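Local coordinates for UDP-glucose 4-epimerase (Brucella ovis, PDB 4WOK), which probably interconverts UDP-glucose and UDP-galactose by inverting the configuration at C4 of the sugar, with a bound NAD as redox cofactor, at residues P77-F83 against T119-S125; L68-E73 against A113-T119; R172-L176 against A246-L250; H26-L31 against A240-V244. The protein carries 2 engineered substitutions. All blocks are in the same frame, centred on the assembly; numbering follows the deposited sequence.

Interaction 1: P77-F83 against T119-S125; sequences PVAVIHF and TQNVIFS. With NAD (nicotinamide-adenine-dinucleotide), chain B.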
# COMPACT_ATOMS: atom_id res chain seq x y z
N PRO A 77 -7.68 15.48 -14.83
CA PRO A 77 -6.44 14.75 -14.57
C PRO A 77 -6.11 13.74 -15.66
O PRO A 77 -7.03 13.13 -16.21
CB PRO A 77 -6.71 14.04 -13.25
CG PRO A 77 -8.18 13.93 -13.16
CD PRO A 77 -8.76 15.10 -13.88
N VAL A 78 -4.83 13.58 -15.96
CA VAL A 78 -4.41 12.62 -16.97
C VAL A 78 -4.46 11.19 -16.43
O VAL A 78 -4.41 10.22 -17.19
CB VAL A 78 -2.98 12.91 -17.48
CG1 VAL A 78 -2.89 14.34 -17.98
CG2 VAL A 78 -1.97 12.64 -16.38
N ALA A 79 -4.53 11.06 -15.11
CA ALA A 79 -4.65 9.77 -14.46
C ALA A 79 -5.18 9.96 -13.05
O ALA A 79 -5.04 11.04 -12.47
CB ALA A 79 -3.31 9.03 -14.42
N VAL A 80 -5.77 8.89 -12.50
CA VAL A 80 -6.25 8.87 -11.13
C VAL A 80 -5.55 7.71 -10.41
O VAL A 80 -5.56 6.58 -10.90
CB VAL A 80 -7.78 8.70 -11.06
CG1 VAL A 80 -8.28 8.60 -9.60
CG2 VAL A 80 -8.47 9.85 -11.79
N ILE A 81 -4.92 7.99 -9.27
CA ILE A 81 -4.33 6.94 -8.45
C ILE A 81 -5.18 6.80 -7.19
O ILE A 81 -5.39 7.76 -6.45
CB ILE A 81 -2.89 7.25 -8.09
CG1 ILE A 81 -2.11 7.70 -9.34
CG2 ILE A 81 -2.23 6.01 -7.50
CD1 ILE A 81 -0.66 8.01 -9.05
N HIS A 82 -5.67 5.59 -6.95
CA HIS A 82 -6.68 5.34 -5.93
C HIS A 82 -6.04 4.64 -4.73
O HIS A 82 -5.81 3.43 -4.76
CB HIS A 82 -7.81 4.50 -6.53
CG HIS A 82 -8.90 4.16 -5.55
ND1 HIS A 82 -9.05 4.82 -4.36
CD2 HIS A 82 -9.89 3.24 -5.62
CE1 HIS A 82 -10.10 4.31 -3.71
NE2 HIS A 82 -10.61 3.35 -4.45
N PHE A 83 -5.74 5.41 -3.69
CA PHE A 83 -5.24 4.88 -2.42
C PHE A 83 -6.28 4.93 -1.30
O PHE A 83 -5.99 4.58 -0.16
CB PHE A 83 -4.04 5.69 -1.91
CG PHE A 83 -2.82 5.63 -2.78
CD1 PHE A 83 -2.01 4.51 -2.78
CD2 PHE A 83 -2.45 6.72 -3.55
CE1 PHE A 83 -0.84 4.47 -3.57
CE2 PHE A 83 -1.30 6.69 -4.34
CZ PHE A 83 -0.50 5.56 -4.34
N THR A 119 -12.60 10.69 -17.53
CA THR A 119 -11.31 10.61 -16.90
C THR A 119 -10.87 9.16 -16.98
O THR A 119 -11.47 8.29 -16.39
CB THR A 119 -11.35 11.10 -15.44
OG1 THR A 119 -11.67 12.50 -15.42
CG2 THR A 119 -9.99 10.89 -14.77
N GLN A 120 -9.80 8.90 -17.71
CA GLN A 120 -9.59 7.56 -18.23
C GLN A 120 -8.69 6.60 -17.46
O GLN A 120 -9.00 5.41 -17.36
CB GLN A 120 -9.03 7.65 -19.66
CG GLN A 120 -10.00 7.15 -20.70
CD GLN A 120 -10.18 5.65 -20.64
OE1 GLN A 120 -9.57 4.97 -19.82
NE2 GLN A 120 -11.02 5.13 -21.53
N ASN A 121 -7.57 7.09 -16.95
CA ASN A 121 -6.55 6.17 -16.48
C ASN A 121 -6.53 5.95 -14.96
O ASN A 121 -6.13 6.83 -14.22
CB ASN A 121 -5.19 6.69 -16.94
CG ASN A 121 -5.08 6.72 -18.46
OD1 ASN A 121 -5.49 5.78 -19.13
ND2 ASN A 121 -4.54 7.80 -19.00
N VAL A 122 -6.91 4.75 -14.51
CA VAL A 122 -7.00 4.49 -13.06
C VAL A 122 -5.92 3.53 -12.58
O VAL A 122 -5.80 2.41 -13.07
CB VAL A 122 -8.38 3.93 -12.67
CG1 VAL A 122 -8.43 3.55 -11.18
CG2 VAL A 122 -9.46 4.96 -13.01
N ILE A 123 -5.13 4.00 -11.62
CA ILE A 123 -4.12 3.16 -11.00
C ILE A 123 -4.63 2.79 -9.62
O ILE A 123 -4.77 3.65 -8.76
CB ILE A 123 -2.76 3.88 -10.90
CG1 ILE A 123 -2.35 4.50 -12.25
CG2 ILE A 123 -1.70 2.94 -10.32
CD1 ILE A 123 -2.27 3.52 -13.36
N PHE A 124 -4.91 1.51 -9.41
CA PHE A 124 -5.59 1.03 -8.20
C PHE A 124 -4.62 0.35 -7.25
O PHE A 124 -3.94 -0.61 -7.63
CB PHE A 124 -6.70 0.05 -8.57
CG PHE A 124 -7.42 -0.52 -7.36
CD1 PHE A 124 -8.15 0.31 -6.52
CD2 PHE A 124 -7.32 -1.86 -7.05
CE1 PHE A 124 -8.80 -0.21 -5.38
CE2 PHE A 124 -7.97 -2.39 -5.91
CZ PHE A 124 -8.70 -1.56 -5.08
N SER A 125 -4.54 0.84 -6.02
CA SER A 125 -3.67 0.22 -5.03
C SER A 125 -4.41 -0.95 -4.41
O SER A 125 -5.33 -0.76 -3.62
CB SER A 125 -3.22 1.23 -3.96
OG SER A 125 -1.80 1.20 -3.79
PA NAD B . -3.40 5.47 4.88
O1A NAD B . -4.66 5.28 5.70
O2A NAD B . -2.19 6.22 5.35
O5B NAD B . -3.93 6.38 3.50
C5B NAD B . -5.31 6.20 3.27
C4B NAD B . -5.81 7.58 2.77
O4B NAD B . -7.13 7.47 2.22
C3B NAD B . -5.88 8.43 4.04
O3B NAD B . -5.26 9.66 3.76
C2B NAD B . -7.40 8.57 4.27
O2B NAD B . -7.70 9.77 4.86
C1B NAD B . -7.93 8.52 2.79
N9A NAD B . -9.31 8.00 2.70
C8A NAD B . -9.85 6.82 3.27
N7A NAD B . -11.14 6.65 2.96
C5A NAD B . -11.44 7.75 2.15
C6A NAD B . -12.64 8.15 1.52
N6A NAD B . -13.78 7.39 1.64
N1A NAD B . -12.66 9.29 0.78
C2A NAD B . -11.50 10.01 0.69
N3A NAD B . -10.28 9.76 1.25
C4A NAD B . -10.31 8.60 1.98
O3 NAD B . -3.22 3.96 4.36
PN NAD B . -1.95 3.66 3.40
O1N NAD B . -1.24 4.80 2.74
O2N NAD B . -1.29 2.49 4.05
O5D NAD B . -2.53 2.69 2.09
C5D NAD B . -3.41 3.34 1.32
C4D NAD B . -3.71 2.39 0.16
O4D NAD B . -2.65 1.36 0.10
C3D NAD B . -5.02 1.62 0.46
O3D NAD B . -5.60 1.37 -0.79
C2D NAD B . -4.47 0.33 1.07
O2D NAD B . -5.28 -0.77 0.91
C1D NAD B . -3.29 0.13 0.09
N1N NAD B . -2.33 -0.94 0.69
C2N NAD B . -1.55 -0.56 1.78
C3N NAD B . -0.67 -1.52 2.34
C7N NAD B . 0.18 -1.12 3.52
O7N NAD B . 0.98 -1.93 4.01
N7N NAD B . 0.04 0.15 4.03
C4N NAD B . -0.63 -2.81 1.80
C5N NAD B . -1.43 -3.15 0.72
C6N NAD B . -2.30 -2.20 0.16
O HOH W 1 -10.17 14.16 -16.79
O HOH W 2 -7.39 1.85 -2.74

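Interaction 2: L68-E73 against A113-T119; sequences LVETME and ACRLTRT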
# COMPACT_ATOMS: atom_id res chain seq x y z
N LEU A 68 -16.53 14.74 -6.16
CA LEU A 68 -15.47 14.05 -6.89
C LEU A 68 -15.54 14.36 -8.39
O LEU A 68 -14.52 14.65 -9.03
CB LEU A 68 -15.57 12.55 -6.63
CG LEU A 68 -14.42 11.64 -7.06
CD1 LEU A 68 -13.06 12.15 -6.55
CD2 LEU A 68 -14.73 10.25 -6.52
N VAL A 69 -16.74 14.33 -8.95
CA VAL A 69 -16.93 14.72 -10.35
C VAL A 69 -16.50 16.17 -10.60
O VAL A 69 -15.81 16.48 -11.58
CB VAL A 69 -18.39 14.52 -10.78
CG1 VAL A 69 -18.68 15.21 -12.11
CG2 VAL A 69 -18.72 13.02 -10.87
N GLU A 70 -16.91 17.06 -9.70
CA GLU A 70 -16.55 18.47 -9.79
C GLU A 70 -15.04 18.62 -9.87
O GLU A 70 -14.50 19.39 -10.66
CB GLU A 70 -17.09 19.22 -8.58
CG GLU A 70 -16.85 20.72 -8.57
CD GLU A 70 -17.36 21.34 -7.27
OE1 GLU A 70 -18.59 21.51 -7.13
OE2 GLU A 70 -16.54 21.63 -6.38
N THR A 71 -14.36 17.84 -9.03
CA THR A 71 -12.91 17.89 -8.95
C THR A 71 -12.28 17.40 -10.23
O THR A 71 -11.35 18.02 -10.75
CB THR A 71 -12.40 17.05 -7.77
OG1 THR A 71 -12.93 17.60 -6.56
CG2 THR A 71 -10.88 17.09 -7.71
N MET A 72 -12.76 16.28 -10.74
CA MET A 72 -12.23 15.78 -12.02
C MET A 72 -12.49 16.75 -13.18
O MET A 72 -11.64 16.90 -14.07
CB MET A 72 -12.83 14.41 -12.32
CG MET A 72 -12.43 13.35 -11.29
SD MET A 72 -13.03 11.73 -11.79
CE MET A 72 -12.43 10.73 -10.40
N GLU A 73 -13.63 17.42 -13.16
CA GLU A 73 -13.93 18.41 -14.21
C GLU A 73 -13.01 19.62 -14.11
O GLU A 73 -12.51 20.14 -15.12
CB GLU A 73 -15.41 18.82 -14.14
CG GLU A 73 -16.33 17.65 -14.47
CD GLU A 73 -17.81 18.00 -14.51
OE1 GLU A 73 -18.21 19.08 -14.04
OE2 GLU A 73 -18.58 17.16 -15.04
N ALA A 113 -17.38 8.36 -11.20
CA ALA A 113 -16.89 9.71 -11.44
C ALA A 113 -15.94 9.74 -12.63
O ALA A 113 -15.99 10.66 -13.47
CB ALA A 113 -16.20 10.25 -10.21
N CYS A 114 -15.06 8.75 -12.70
CA CYS A 114 -14.15 8.63 -13.84
C CYS A 114 -14.89 8.50 -15.17
O CYS A 114 -14.64 9.28 -16.10
CB CYS A 114 -13.22 7.43 -13.66
SG CYS A 114 -11.92 7.67 -12.42
N ARG A 115 -15.78 7.52 -15.28
CA ARG A 115 -16.43 7.28 -16.57
C ARG A 115 -17.32 8.46 -16.95
O ARG A 115 -17.45 8.78 -18.15
CB ARG A 115 -17.24 5.98 -16.58
CG ARG A 115 -18.54 6.01 -15.74
CD ARG A 115 -19.20 4.64 -15.68
NE ARG A 115 -20.30 4.61 -14.72
CZ ARG A 115 -21.57 4.84 -15.04
NH1 ARG A 115 -21.91 5.10 -16.29
NH2 ARG A 115 -22.52 4.78 -14.11
N LEU A 116 -17.91 9.13 -15.96
CA LEU A 116 -18.84 10.21 -16.27
C LEU A 116 -18.10 11.51 -16.61
O LEU A 116 -18.72 12.48 -17.05
CB LEU A 116 -19.80 10.45 -15.11
CG LEU A 116 -20.73 9.26 -14.79
CD1 LEU A 116 -21.49 9.50 -13.48
CD2 LEU A 116 -21.69 8.99 -15.96
N THR A 117 -16.79 11.53 -16.43
CA THR A 117 -16.03 12.73 -16.79
C THR A 117 -15.01 12.41 -17.90
O THR A 117 -14.19 13.25 -18.25
CB THR A 117 -15.32 13.34 -15.56
OG1 THR A 117 -14.40 12.39 -15.00
CG2 THR A 117 -16.35 13.74 -14.47
N ARG A 118 -15.08 11.19 -18.44
CA ARG A 118 -14.11 10.70 -19.43
C ARG A 118 -12.70 10.82 -18.85
O ARG A 118 -11.74 11.04 -19.58
CB ARG A 118 -14.22 11.47 -20.75
N THR A 119 -12.60 10.69 -17.53
CA THR A 119 -11.31 10.61 -16.90
C THR A 119 -10.87 9.16 -16.98
O THR A 119 -11.47 8.29 -16.39
CB THR A 119 -11.35 11.10 -15.44
OG1 THR A 119 -11.67 12.50 -15.42
CG2 THR A 119 -9.99 10.89 -14.77

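Interaction 3: R172-L176 against A246-L250; sequences RYVAL and AVEHL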
# COMPACT_ATOMS: atom_id res chain seq x y z
N ARG A 172 -9.40 2.32 -18.50
CA ARG A 172 -8.09 1.68 -18.57
C ARG A 172 -7.45 1.69 -17.19
O ARG A 172 -7.54 2.69 -16.47
CB ARG A 172 -7.18 2.39 -19.57
CG ARG A 172 -7.75 2.40 -21.00
CD ARG A 172 -6.76 2.97 -22.01
NE ARG A 172 -6.43 4.37 -21.76
CZ ARG A 172 -7.12 5.40 -22.24
NH1 ARG A 172 -8.19 5.19 -23.00
NH2 ARG A 172 -6.75 6.64 -21.96
N TYR A 173 -6.81 0.60 -16.81
CA TYR A 173 -6.33 0.52 -15.43
C TYR A 173 -5.13 -0.36 -15.23
O TYR A 173 -4.81 -1.21 -16.05
CB TYR A 173 -7.45 0.01 -14.51
CG TYR A 173 -7.79 -1.44 -14.74
CD1 TYR A 173 -8.72 -1.81 -15.71
CD2 TYR A 173 -7.21 -2.45 -13.98
CE1 TYR A 173 -9.05 -3.13 -15.93
CE2 TYR A 173 -7.52 -3.78 -14.19
CZ TYR A 173 -8.45 -4.11 -15.17
OH TYR A 173 -8.77 -5.43 -15.39
N VAL A 174 -4.48 -0.15 -14.09
CA VAL A 174 -3.43 -1.00 -13.59
C VAL A 174 -3.74 -1.24 -12.13
O VAL A 174 -3.91 -0.28 -11.38
CB VAL A 174 -2.03 -0.37 -13.72
CG1 VAL A 174 -0.97 -1.26 -13.05
CG2 VAL A 174 -1.68 -0.11 -15.18
N ALA A 175 -3.85 -2.50 -11.75
CA ALA A 175 -4.04 -2.85 -10.35
C ALA A 175 -2.70 -3.29 -9.81
O ALA A 175 -2.02 -4.10 -10.43
CB ALA A 175 -5.10 -3.94 -10.19
N LEU A 176 -2.30 -2.74 -8.67
CA LEU A 176 -1.00 -3.04 -8.10
C LEU A 176 -1.16 -3.75 -6.76
O LEU A 176 -1.74 -3.20 -5.82
CB LEU A 176 -0.17 -1.77 -7.94
CG LEU A 176 0.15 -1.01 -9.23
CD1 LEU A 176 0.82 0.33 -8.92
CD2 LEU A 176 1.03 -1.83 -10.18
N ALA A 246 3.11 3.05 -13.51
CA ALA A 246 1.80 2.57 -13.98
C ALA A 246 1.07 3.69 -14.73
O ALA A 246 0.41 3.45 -15.74
CB ALA A 246 0.97 2.05 -12.80
N VAL A 247 1.20 4.92 -14.24
CA VAL A 247 0.65 6.08 -14.94
C VAL A 247 1.29 6.19 -16.33
O VAL A 247 0.60 6.39 -17.33
CB VAL A 247 0.89 7.40 -14.16
CG1 VAL A 247 0.57 8.60 -15.03
CG2 VAL A 247 0.06 7.43 -12.85
N GLU A 248 2.61 6.06 -16.39
CA GLU A 248 3.32 6.17 -17.66
C GLU A 248 2.86 5.09 -18.64
O GLU A 248 2.70 5.34 -19.84
CB GLU A 248 4.84 6.08 -17.46
CG GLU A 248 5.42 7.19 -16.61
CD GLU A 248 5.26 8.55 -17.25
OE1 GLU A 248 5.16 9.55 -16.51
OE2 GLU A 248 5.25 8.62 -18.50
N HIS A 249 2.68 3.89 -18.10
CA HIS A 249 2.25 2.74 -18.90
C HIS A 249 0.93 3.01 -19.61
O HIS A 249 0.80 2.74 -20.80
CB HIS A 249 2.12 1.51 -18.00
CG HIS A 249 1.56 0.31 -18.69
ND1 HIS A 249 2.34 -0.56 -19.44
CD2 HIS A 249 0.30 -0.19 -18.74
CE1 HIS A 249 1.59 -1.53 -19.92
NE2 HIS A 249 0.34 -1.33 -19.51
N LEU A 250 -0.05 3.54 -18.88
CA LEU A 250 -1.35 3.83 -19.49
C LEU A 250 -1.27 5.04 -20.40
O LEU A 250 -1.97 5.11 -21.41
CB LEU A 250 -2.42 4.05 -18.41
CG LEU A 250 -2.77 2.81 -17.57
CD1 LEU A 250 -3.82 3.15 -16.51
CD2 LEU A 250 -3.27 1.68 -18.46
O HOH W 3 -4.05 7.73 -21.93

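Interaction 4: H26-L31 against A240-V244; sequences HTAKLL and ARAHV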
# COMPACT_ATOMS: atom_id res chain seq x y z
N HIS A 26 3.68 9.94 -0.30
CA HIS A 26 4.96 9.63 -0.94
C HIS A 26 4.85 9.64 -2.46
O HIS A 26 5.79 10.03 -3.18
CB HIS A 26 5.50 8.28 -0.46
CG HIS A 26 6.15 8.33 0.89
ND1 HIS A 26 5.43 8.30 2.06
CD2 HIS A 26 7.46 8.40 1.24
CE1 HIS A 26 6.26 8.36 3.09
NE2 HIS A 26 7.50 8.43 2.62
N THR A 27 3.71 9.18 -2.96
CA THR A 27 3.48 9.12 -4.39
C THR A 27 3.29 10.52 -4.97
O THR A 27 3.79 10.83 -6.06
CB THR A 27 2.28 8.23 -4.71
OG1 THR A 27 2.56 6.91 -4.24
CG2 THR A 27 1.99 8.20 -6.23
N ALA A 28 2.57 11.38 -4.24
CA ALA A 28 2.44 12.79 -4.62
C ALA A 28 3.81 13.48 -4.70
O ALA A 28 4.10 14.21 -5.66
CB ALA A 28 1.53 13.52 -3.64
N LYS A 29 4.65 13.27 -3.69
CA LYS A 29 6.01 13.82 -3.71
C LYS A 29 6.75 13.38 -4.96
O LYS A 29 7.41 14.19 -5.63
CB LYS A 29 6.78 13.39 -2.45
CG LYS A 29 8.25 13.82 -2.41
CD LYS A 29 8.87 13.48 -1.05
CE LYS A 29 10.22 14.17 -0.84
NZ LYS A 29 11.32 13.49 -1.56
N LEU A 30 6.66 12.09 -5.28
CA LEU A 30 7.38 11.57 -6.43
C LEU A 30 6.82 12.13 -7.73
O LEU A 30 7.59 12.50 -8.63
CB LEU A 30 7.32 10.04 -6.47
CG LEU A 30 8.33 9.50 -7.49
CD1 LEU A 30 9.70 9.39 -6.87
CD2 LEU A 30 7.90 8.17 -8.07
N LEU A 31 5.50 12.18 -7.84
CA LEU A 31 4.87 12.72 -9.04
C LEU A 31 5.41 14.11 -9.32
O LEU A 31 5.77 14.42 -10.46
CB LEU A 31 3.33 12.76 -8.88
CG LEU A 31 2.61 11.44 -9.11
CD1 LEU A 31 1.19 11.44 -8.47
CD2 LEU A 31 2.50 11.13 -10.60
N ALA A 240 5.76 4.23 -4.51
CA ALA A 240 5.54 5.47 -5.24
C ALA A 240 6.03 5.33 -6.68
O ALA A 240 5.31 5.62 -7.63
CB ALA A 240 6.23 6.63 -4.55
N ARG A 241 7.27 4.86 -6.83
CA ARG A 241 7.85 4.67 -8.16
C ARG A 241 6.95 3.81 -9.07
O ARG A 241 6.69 4.18 -10.22
CB ARG A 241 9.24 4.03 -8.04
CG ARG A 241 10.27 4.91 -7.32
CD ARG A 241 11.67 4.23 -7.26
NE ARG A 241 12.05 3.68 -8.56
CZ ARG A 241 12.20 2.39 -8.81
NH1 ARG A 241 12.04 1.50 -7.85
NH2 ARG A 241 12.53 1.98 -10.03
N ALA A 242 6.47 2.68 -8.55
CA ALA A 242 5.66 1.77 -9.36
C ALA A 242 4.32 2.39 -9.77
O ALA A 242 3.83 2.16 -10.88
CB ALA A 242 5.43 0.49 -8.62
N HIS A 243 3.70 3.14 -8.86
CA HIS A 243 2.41 3.74 -9.18
C HIS A 243 2.58 4.79 -10.26
O HIS A 243 1.70 4.95 -11.12
CB HIS A 243 1.77 4.35 -7.93
CG HIS A 243 1.18 3.34 -7.00
ND1 HIS A 243 1.95 2.45 -6.28
CD2 HIS A 243 -0.11 3.08 -6.65
CE1 HIS A 243 1.16 1.69 -5.54
NE2 HIS A 243 -0.09 2.05 -5.74
N VAL A 244 3.71 5.49 -10.26
CA VAL A 244 3.93 6.48 -11.31
C VAL A 244 4.32 5.77 -12.62
O VAL A 244 3.89 6.18 -13.71
CB VAL A 244 5.01 7.53 -10.92
CG1 VAL A 244 5.28 8.48 -12.07
CG2 VAL A 244 4.55 8.31 -9.69

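Interaction 1: P77-F83 against T119-S125
Side-chain rotamers sort cleanly by sheet face here. V80, H82, V122 and F124 share one face, all with chi1 t (176-179°); I81 and I123 on the other face are both m, and I81 CG2 lies 4.0 Å from I123 CB. The t rotamers bring H82 CD2 to 3.5 Å from F124 CD1, the two ring planes oblique at 52°; H82 NE2 is hydrogen-bonded to T107 OG1. V80 CG2 also meets T119 CG2 at 3.5 Å. F83 starts away from the other segment, yet its m rotamer returns the ring, with CE1 3.4 Å from S125 OG, a hydroxyl hydrogen-bonded to H243 and Y178.

The axes of strands 79-82 and 121-125 lie at 16°, parallel, and hydrogen bonds join V80 N to N121 O (2.7 Å), I123 N to V80 O (2.7 Å), H82 N to I123 O (2.8 Å) and S125 N to H82 O (3.1 Å). At the opposite end N121 ND2 donates to V78 O (3.0 Å).

One water gives hydrogen bonds to H82 O (3.0 Å) and NAD O3D (2.7 Å), and F83 O approaches NAD C3D at 3.2 Å. Adjacent parallel strands whose C-terminal ends reach the dinucleotide are characteristic of the Rossmann fold.

Interaction 2: L68-E73 against A113-T119
Both backbones advance in step: the CA atoms of V69 and A113 are 5.1 Å apart, and four residues further on in each segment those of E73 and T117 are 6.6 Å apart. The helices therefore run side by side in the same general direction, as two neighbouring helices on one face of the Rossmann-fold sheet, where C114 and T119 also touch V80 of strand 79-82. The second helix ends in a Schellman motif, with T119 N to C114 O at 2.9 Å, a weak R118 N to R115 O bond of 3.4 Å, and R118 as the C-prime residue at positive phi (56°).

The close approach at V69 is possible because A113 presents only a methyl group, its CB, which V69 CG2 meets at 3.8 Å and L68 CG at 3.9 Å. M72 has the largest covered area, 86 Å². Its chi2 and chi3 are both t, so the chain extends until CE is 3.8 Å from A113 CB and 3.7 Å from C114 SG. V69 CG1 and E73 CG pack on T117 CG2 at 3.6 and 3.9 Å. With chi1 at 60°, T117 turns its hydroxyl back on its own helix, OG1 donating to A113 O at 2.8 Å, while M72 SD lies 3.6 Å from that OG1.

Interaction 3: R172-L176 against A246-L250
V174 sets its two methyl groups over the helix: CG1 is 3.8 Å from A246 CB, while CG2 is 3.9 Å from L250 CG and 4.1 Å from H249 CD2. Its CA-to-CB bond, like those of R172 and L176, points toward the helix, whereas Y173 and A175 point away, the alternation expected of a strand; the Y173 ring packs on helix 150-169 instead. L250 is the most covered residue of the contact at 87 Å². Its CD1 lies along the strand backbone, 3.7 Å from R172 O and 3.8 Å from Y173 CA, and its CD2 is 4.1 Å from R172 CB.

The segment axes approach to 8.6 Å with N-to-C directions 154° apart, so the helix runs nearly antiparallel to the strand it packs on. That is the helix-on-sheet layering of the Rossmann fold: helix 236-251 precedes strand 257-260, the parallel neighbour of strand 172-177, and its A246 and L250 also touch I123 of strand 121-125.

Toward the cofactor end the packing loosens, with L176 CD1 4.2 Å from A246 CB. H249 NE2 is hydrogen-bonded to G255 O. At the other end a water bridges weakly, 2.9 Å from R172 NH2 and 3.4 Å from L250 O.

Interaction 4: H26-L31 against A240-V244
Apolar contacts dominate this helix-helix interface, which buries 321 Å² and has no hydrogen bond across it. V244 CG2 meets two leucines, 3.6 Å from L31 CD2 and 3.7 Å from L30 CD2. L30 is the most covered residue of its segment, with 69 Å² buried by 240-244; its CD2 also lies 3.5 Å from R241 CA, and its CB is 4.1 Å from A240 CB. T27 CG2 is more loosely placed, 4.2 Å from H243 CB and 4.3 Å from V244 CG2.

Contacts involving polar backbone or hydroxyl atoms cluster at A240, which has just a methyl group where the CA atoms of T27 and A240 come within 4.3 Å. A240 CB lies 3.7 Å from H26 O, and T27 OG1 is 3.5 Å from A240 CA while hydrogen-bonded to I23 O of its own helix.

By axis geometry the segments are 8.9 Å apart and cross at -61°, on the sheet face where T27, L31 and H243 all touch I81. H243 NE2 is hydrogen-bonded to S125 OG of the NAD pocket, while its ND1 is hydrogen-bonded to L239 O. Helix 22-33 follows a glycine-rich turn consistent with the GxGxxG motif, so the contact lies beside the dinucleotide-binding strand-turn-helix unit of a Rossmann fold.

How the interactions relate
From the N terminus, segment 26-31 comes first but waits until 240-244 to close interaction 4, a loop with 208 residues between its ends that holds interactions 1 and 2. These two cross: the order 68-73, 77-83, 113-119, 119-125 alternates their segments, and they share T119; helix 65-75 leads into strand 79-82 and helix 96-116 into strand 121-125. Interaction 3 opens at 172-176, after both are closed, and crosses interaction 4, because the order 26-31, 172-176, 240-244, 246-250 alternates; both end on helix 236-251. Interaction 1 lies centrally in the sheet: interaction 2 meets it through V80 and C114, interaction 3 through neighbouring strands, and interaction 4 through S125 and H243. Interactions 2 and 4 do not touch.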